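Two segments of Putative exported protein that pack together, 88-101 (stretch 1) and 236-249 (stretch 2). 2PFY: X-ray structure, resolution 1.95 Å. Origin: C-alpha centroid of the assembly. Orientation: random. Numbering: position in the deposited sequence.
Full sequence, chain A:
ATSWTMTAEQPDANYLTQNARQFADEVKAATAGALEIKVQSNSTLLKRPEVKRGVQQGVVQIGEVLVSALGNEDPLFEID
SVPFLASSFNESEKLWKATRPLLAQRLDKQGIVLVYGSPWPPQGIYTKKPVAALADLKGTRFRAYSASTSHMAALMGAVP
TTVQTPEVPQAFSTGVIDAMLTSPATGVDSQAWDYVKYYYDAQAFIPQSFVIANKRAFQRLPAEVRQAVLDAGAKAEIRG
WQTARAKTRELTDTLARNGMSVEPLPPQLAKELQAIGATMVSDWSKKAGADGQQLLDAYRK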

# COMPACT_ATOMS: atom_id res chain seq x y z
N SER A 88 9.09 -11.59 0.28
CA SER A 88 8.54 -12.31 1.43
C SER A 88 8.21 -11.31 2.55
O SER A 88 8.76 -10.22 2.58
CB SER A 88 9.52 -13.37 1.92
OG SER A 88 10.65 -12.74 2.48
N PHE A 89 7.29 -11.66 3.45
CA PHE A 89 7.03 -10.76 4.59
C PHE A 89 8.27 -10.47 5.43
O PHE A 89 8.44 -9.34 5.91
CB PHE A 89 5.91 -11.28 5.50
CG PHE A 89 4.53 -11.06 4.94
CD1 PHE A 89 4.00 -9.77 4.86
CD2 PHE A 89 3.75 -12.15 4.52
CE1 PHE A 89 2.69 -9.56 4.34
CE2 PHE A 89 2.44 -11.96 4.01
CZ PHE A 89 1.91 -10.66 3.93
N ASN A 90 9.12 -11.49 5.63
CA ASN A 90 10.33 -11.32 6.49
C ASN A 90 11.28 -10.31 5.86
O ASN A 90 11.76 -9.41 6.54
CB ASN A 90 11.05 -12.66 6.74
CG ASN A 90 10.37 -13.51 7.83
OD1 ASN A 90 9.33 -13.14 8.40
ND2 ASN A 90 10.95 -14.66 8.11
N GLU A 91 11.50 -10.41 4.55
CA GLU A 91 12.29 -9.38 3.84
C GLU A 91 11.60 -8.01 3.91
O GLU A 91 12.27 -7.01 4.12
CB GLU A 91 12.51 -9.75 2.38
CG GLU A 91 13.47 -10.88 2.15
CD GLU A 91 13.47 -11.31 0.70
OE1 GLU A 91 12.43 -11.80 0.20
OE2 GLU A 91 14.51 -11.13 0.04
N SER A 92 10.27 -7.98 3.66
CA SER A 92 9.50 -6.73 3.70
C SER A 92 9.68 -6.01 5.03
O SER A 92 9.87 -4.78 5.08
CB SER A 92 8.00 -7.00 3.42
OG SER A 92 7.27 -5.79 3.20
N GLU A 93 9.61 -6.79 6.10
CA GLU A 93 9.70 -6.30 7.46
C GLU A 93 11.07 -5.67 7.76
O GLU A 93 11.14 -4.64 8.41
CB GLU A 93 9.38 -7.40 8.46
CG GLU A 93 9.18 -6.84 9.88
CD GLU A 93 8.96 -7.89 10.94
OE1 GLU A 93 8.68 -9.07 10.62
OE2 GLU A 93 9.05 -7.50 12.13
N LYS A 94 12.13 -6.29 7.25
CA LYS A 94 13.49 -5.81 7.38
C LYS A 94 13.63 -4.54 6.56
O LYS A 94 14.17 -3.54 7.04
CB LYS A 94 14.48 -6.87 6.91
CG LYS A 94 15.97 -6.50 7.11
CD LYS A 94 16.87 -7.75 6.92
CE LYS A 94 18.35 -7.43 7.20
NZ LYS A 94 18.53 -6.20 8.07
N LEU A 95 13.10 -4.56 5.34
CA LEU A 95 13.09 -3.37 4.51
C LEU A 95 12.34 -2.21 5.21
O LEU A 95 12.81 -1.06 5.18
CB LEU A 95 12.51 -3.67 3.11
CG LEU A 95 12.45 -2.52 2.08
CD1 LEU A 95 13.86 -1.88 1.81
CD2 LEU A 95 11.79 -2.93 0.77
N TRP A 96 11.21 -2.51 5.84
CA TRP A 96 10.39 -1.50 6.51
C TRP A 96 11.15 -0.87 7.69
O TRP A 96 11.15 0.34 7.88
CB TRP A 96 9.03 -2.09 6.95
CG TRP A 96 8.22 -1.13 7.83
CD1 TRP A 96 7.94 -1.28 9.16
CD2 TRP A 96 7.65 0.13 7.44
NE1 TRP A 96 7.21 -0.22 9.62
CE2 TRP A 96 7.02 0.66 8.60
CE3 TRP A 96 7.58 0.85 6.23
CZ2 TRP A 96 6.34 1.90 8.58
CZ3 TRP A 96 6.91 2.07 6.21
CH2 TRP A 96 6.29 2.58 7.39
N LYS A 97 11.79 -1.72 8.47
CA LYS A 97 12.60 -1.28 9.61
C LYS A 97 13.71 -0.28 9.17
O LYS A 97 13.95 0.72 9.84
CB LYS A 97 13.17 -2.51 10.31
CG LYS A 97 12.74 -2.68 11.78
CD LYS A 97 13.74 -3.61 12.53
CE LYS A 97 14.56 -2.84 13.60
NZ LYS A 97 16.03 -3.16 13.54
N ALA A 98 14.33 -0.53 8.01
CA ALA A 98 15.30 0.39 7.37
C ALA A 98 14.66 1.63 6.72
O ALA A 98 15.31 2.68 6.61
CB ALA A 98 16.11 -0.36 6.29
N THR A 99 13.42 1.50 6.26
CA THR A 99 12.75 2.58 5.52
C THR A 99 12.09 3.59 6.47
O THR A 99 12.21 4.82 6.27
CB THR A 99 11.68 2.00 4.56
OG1 THR A 99 12.31 1.10 3.65
CG2 THR A 99 11.00 3.08 3.77
N ARG A 100 11.42 3.06 7.49
CA ARG A 100 10.59 3.84 8.40
C ARG A 100 11.24 5.13 8.97
O ARG A 100 10.65 6.21 8.85
CB ARG A 100 10.10 2.98 9.55
CG ARG A 100 8.89 3.58 10.23
CD ARG A 100 8.53 2.88 11.51
NE ARG A 100 7.53 3.69 12.21
CZ ARG A 100 6.71 3.21 13.12
NH1 ARG A 100 6.79 1.93 13.46
NH2 ARG A 100 5.81 3.99 13.70
N PRO A 101 12.45 5.02 9.60
CA PRO A 101 12.97 6.27 10.21
C PRO A 101 13.25 7.36 9.18
O PRO A 101 13.04 8.53 9.47
CB PRO A 101 14.24 5.82 10.96
CG PRO A 101 14.57 4.49 10.47
CD PRO A 101 13.33 3.87 9.88
N ALA A 236 -1.15 -0.93 16.55
CA ALA A 236 -1.70 -1.07 15.19
C ALA A 236 -0.68 -1.63 14.18
O ALA A 236 -1.04 -2.44 13.32
CB ALA A 236 -2.30 0.26 14.69
N GLU A 237 0.57 -1.21 14.30
CA GLU A 237 1.60 -1.65 13.39
C GLU A 237 1.83 -3.16 13.59
O GLU A 237 1.91 -3.93 12.61
CB GLU A 237 2.88 -0.81 13.59
CG GLU A 237 4.07 -1.19 12.67
CD GLU A 237 4.99 -0.02 12.36
OE1 GLU A 237 4.51 1.14 12.30
OE2 GLU A 237 6.21 -0.27 12.18
N ILE A 238 1.90 -3.58 14.85
CA ILE A 238 2.05 -5.01 15.18
C ILE A 238 0.83 -5.81 14.66
O ILE A 238 1.00 -6.84 14.00
CB ILE A 238 2.29 -5.22 16.71
CG1 ILE A 238 3.61 -4.56 17.14
CG2 ILE A 238 2.23 -6.75 17.07
CD1 ILE A 238 3.71 -4.25 18.65
N ARG A 239 -0.37 -5.32 14.96
CA ARG A 239 -1.62 -5.97 14.54
C ARG A 239 -1.64 -6.08 13.02
O ARG A 239 -2.06 -7.11 12.46
CB ARG A 239 -2.82 -5.16 15.07
CG ARG A 239 -4.20 -5.73 14.82
CD ARG A 239 -5.33 -4.69 15.19
NE ARG A 239 -4.99 -4.13 16.43
CZ ARG A 239 -4.90 -2.85 16.77
NH1 ARG A 239 -5.26 -1.82 15.99
NH2 ARG A 239 -4.49 -2.65 17.98
N GLY A 240 -1.20 -5.01 12.35
CA GLY A 240 -1.25 -4.93 10.89
C GLY A 240 -0.37 -5.99 10.24
O GLY A 240 -0.81 -6.70 9.34
N TRP A 241 0.88 -6.06 10.69
CA TRP A 241 1.79 -7.11 10.26
C TRP A 241 1.29 -8.53 10.56
O TRP A 241 1.40 -9.40 9.70
CB TRP A 241 3.22 -6.89 10.83
CG TRP A 241 3.93 -5.84 10.05
CD1 TRP A 241 3.85 -4.46 10.22
CD2 TRP A 241 4.77 -6.05 8.93
NE1 TRP A 241 4.60 -3.83 9.27
CE2 TRP A 241 5.17 -4.78 8.46
CE3 TRP A 241 5.22 -7.21 8.25
CZ2 TRP A 241 6.04 -4.63 7.36
CZ3 TRP A 241 6.08 -7.05 7.15
CH2 TRP A 241 6.47 -5.78 6.72
N GLN A 242 0.78 -8.78 11.76
CA GLN A 242 0.23 -10.12 12.09
C GLN A 242 -0.98 -10.50 11.17
O GLN A 242 -1.13 -11.65 10.72
CB GLN A 242 -0.26 -10.16 13.55
CG GLN A 242 0.81 -9.99 14.63
CD GLN A 242 0.21 -9.84 16.05
OE1 GLN A 242 -1.01 -9.65 16.23
NE2 GLN A 242 1.08 -9.93 17.06
N THR A 243 -1.84 -9.54 10.94
CA THR A 243 -3.05 -9.80 10.13
C THR A 243 -2.69 -10.13 8.68
O THR A 243 -3.22 -11.10 8.12
CB THR A 243 -4.01 -8.59 10.19
OG1 THR A 243 -4.41 -8.42 11.55
CG2 THR A 243 -5.27 -8.84 9.35
N ALA A 244 -1.79 -9.34 8.09
CA ALA A 244 -1.35 -9.58 6.71
C ALA A 244 -0.77 -10.98 6.57
O ALA A 244 -1.19 -11.75 5.67
CB ALA A 244 -0.33 -8.52 6.27
N ARG A 245 0.16 -11.33 7.46
CA ARG A 245 0.70 -12.69 7.49
C ARG A 245 -0.39 -13.74 7.69
O ARG A 245 -0.42 -14.76 6.98
CB ARG A 245 1.74 -12.86 8.63
CG ARG A 245 3.06 -12.15 8.39
CD ARG A 245 3.96 -12.36 9.60
NE ARG A 245 5.19 -11.55 9.52
CZ ARG A 245 6.28 -11.94 8.89
NH1 ARG A 245 6.29 -13.16 8.32
NH2 ARG A 245 7.35 -11.14 8.85
N ALA A 246 -1.29 -13.52 8.65
CA ALA A 246 -2.30 -14.53 8.94
C ALA A 246 -3.36 -14.70 7.85
O ALA A 246 -4.01 -15.77 7.75
CB ALA A 246 -2.97 -14.24 10.27
N LYS A 247 -3.57 -13.65 7.05
CA LYS A 247 -4.75 -13.64 6.14
C LYS A 247 -4.43 -13.88 4.69
O LYS A 247 -5.34 -14.12 3.91
CB LYS A 247 -5.59 -12.36 6.26
CG LYS A 247 -6.42 -12.25 7.57
CD LYS A 247 -7.15 -13.54 7.98
CE LYS A 247 -7.97 -13.37 9.26
NZ LYS A 247 -8.93 -14.50 9.49
N THR A 248 -3.15 -13.78 4.31
CA THR A 248 -2.76 -13.84 2.91
C THR A 248 -3.28 -15.13 2.22
O THR A 248 -3.86 -15.07 1.14
CB THR A 248 -1.23 -13.65 2.71
OG1 THR A 248 -0.84 -12.32 3.09
CG2 THR A 248 -0.88 -13.84 1.21
N ARG A 249 -3.10 -16.28 2.88
CA ARG A 249 -3.60 -17.55 2.32
C ARG A 249 -5.10 -17.63 2.27
O ARG A 249 -5.62 -18.04 1.24
CB ARG A 249 -3.08 -18.83 3.03
CG ARG A 249 -1.61 -19.13 2.85
CD ARG A 249 -1.14 -18.85 1.42
NE ARG A 249 -1.66 -19.74 0.38
CZ ARG A 249 -1.42 -19.52 -0.92
NH1 ARG A 249 -0.69 -18.45 -1.29
NH2 ARG A 249 -1.87 -20.35 -1.85

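Glu237 is the polar anchor at one end of this contact. Glu237 OE2 accepts a hydrogen bond from the indole of Trp96, with Trp96 NE1 to Glu237 OE2 at 2.7 Å and a nearly straight angle of 168°. The same carboxylate forms a salt bridge with Arg100, whose NH1 lies 2.6 Å from Glu237 OE2. That arginine nitrogen sits too close to its neighbour in the model, so its exact place is less sure.

Arg245 holds the other end. Arg245 NH2 forms a salt bridge with Glu93 OE1 at 3.0 Å and also donates to Asn90 OD1 at 2.9 Å. A weak bond runs from Arg245 NH1 to the same Asn90 OD1, at 3.0 Å. Both acceptors lie near the guanidinium plane, where its N-H groups point. The CA-to-CB bond of Asn90 points away from stretch 2, yet its amide oxygen still reaches the arginine.

Beside these polar groups the contact is largely aromatic and aliphatic. Two helices, 89-101 and 236-249, run nearly antiparallel, at 160°. Their axes come no closer than 11.9 Å, a wide spacing filled by large side chains. Phe89 sits among Trp241, Ala244, Arg245 and Thr248. Phe89 CE1 is 3.7 Å from Ala244 CB, and Arg245 CG lies over one face of the Phe89 ring. The Arg245 guanidinium also packs on Phe89, with Arg245 NH1 3.4 Å from Phe89 CB, while it bonds to Asn90 and Glu93.

Trp241 fits in return among Phe89, Ser92, Glu93 and Trp96. Glu93 CG covers one face of the Trp241 six-membered ring, 4.2 Å from the centroid. Trp241 CZ2 also meets Trp96 CB at 3.9 Å.

Before the first helix, Ser88 is the N-cap. Ser88 OG accepts from Glu91 N at 3.2 Å. Neither residue touches stretch 2.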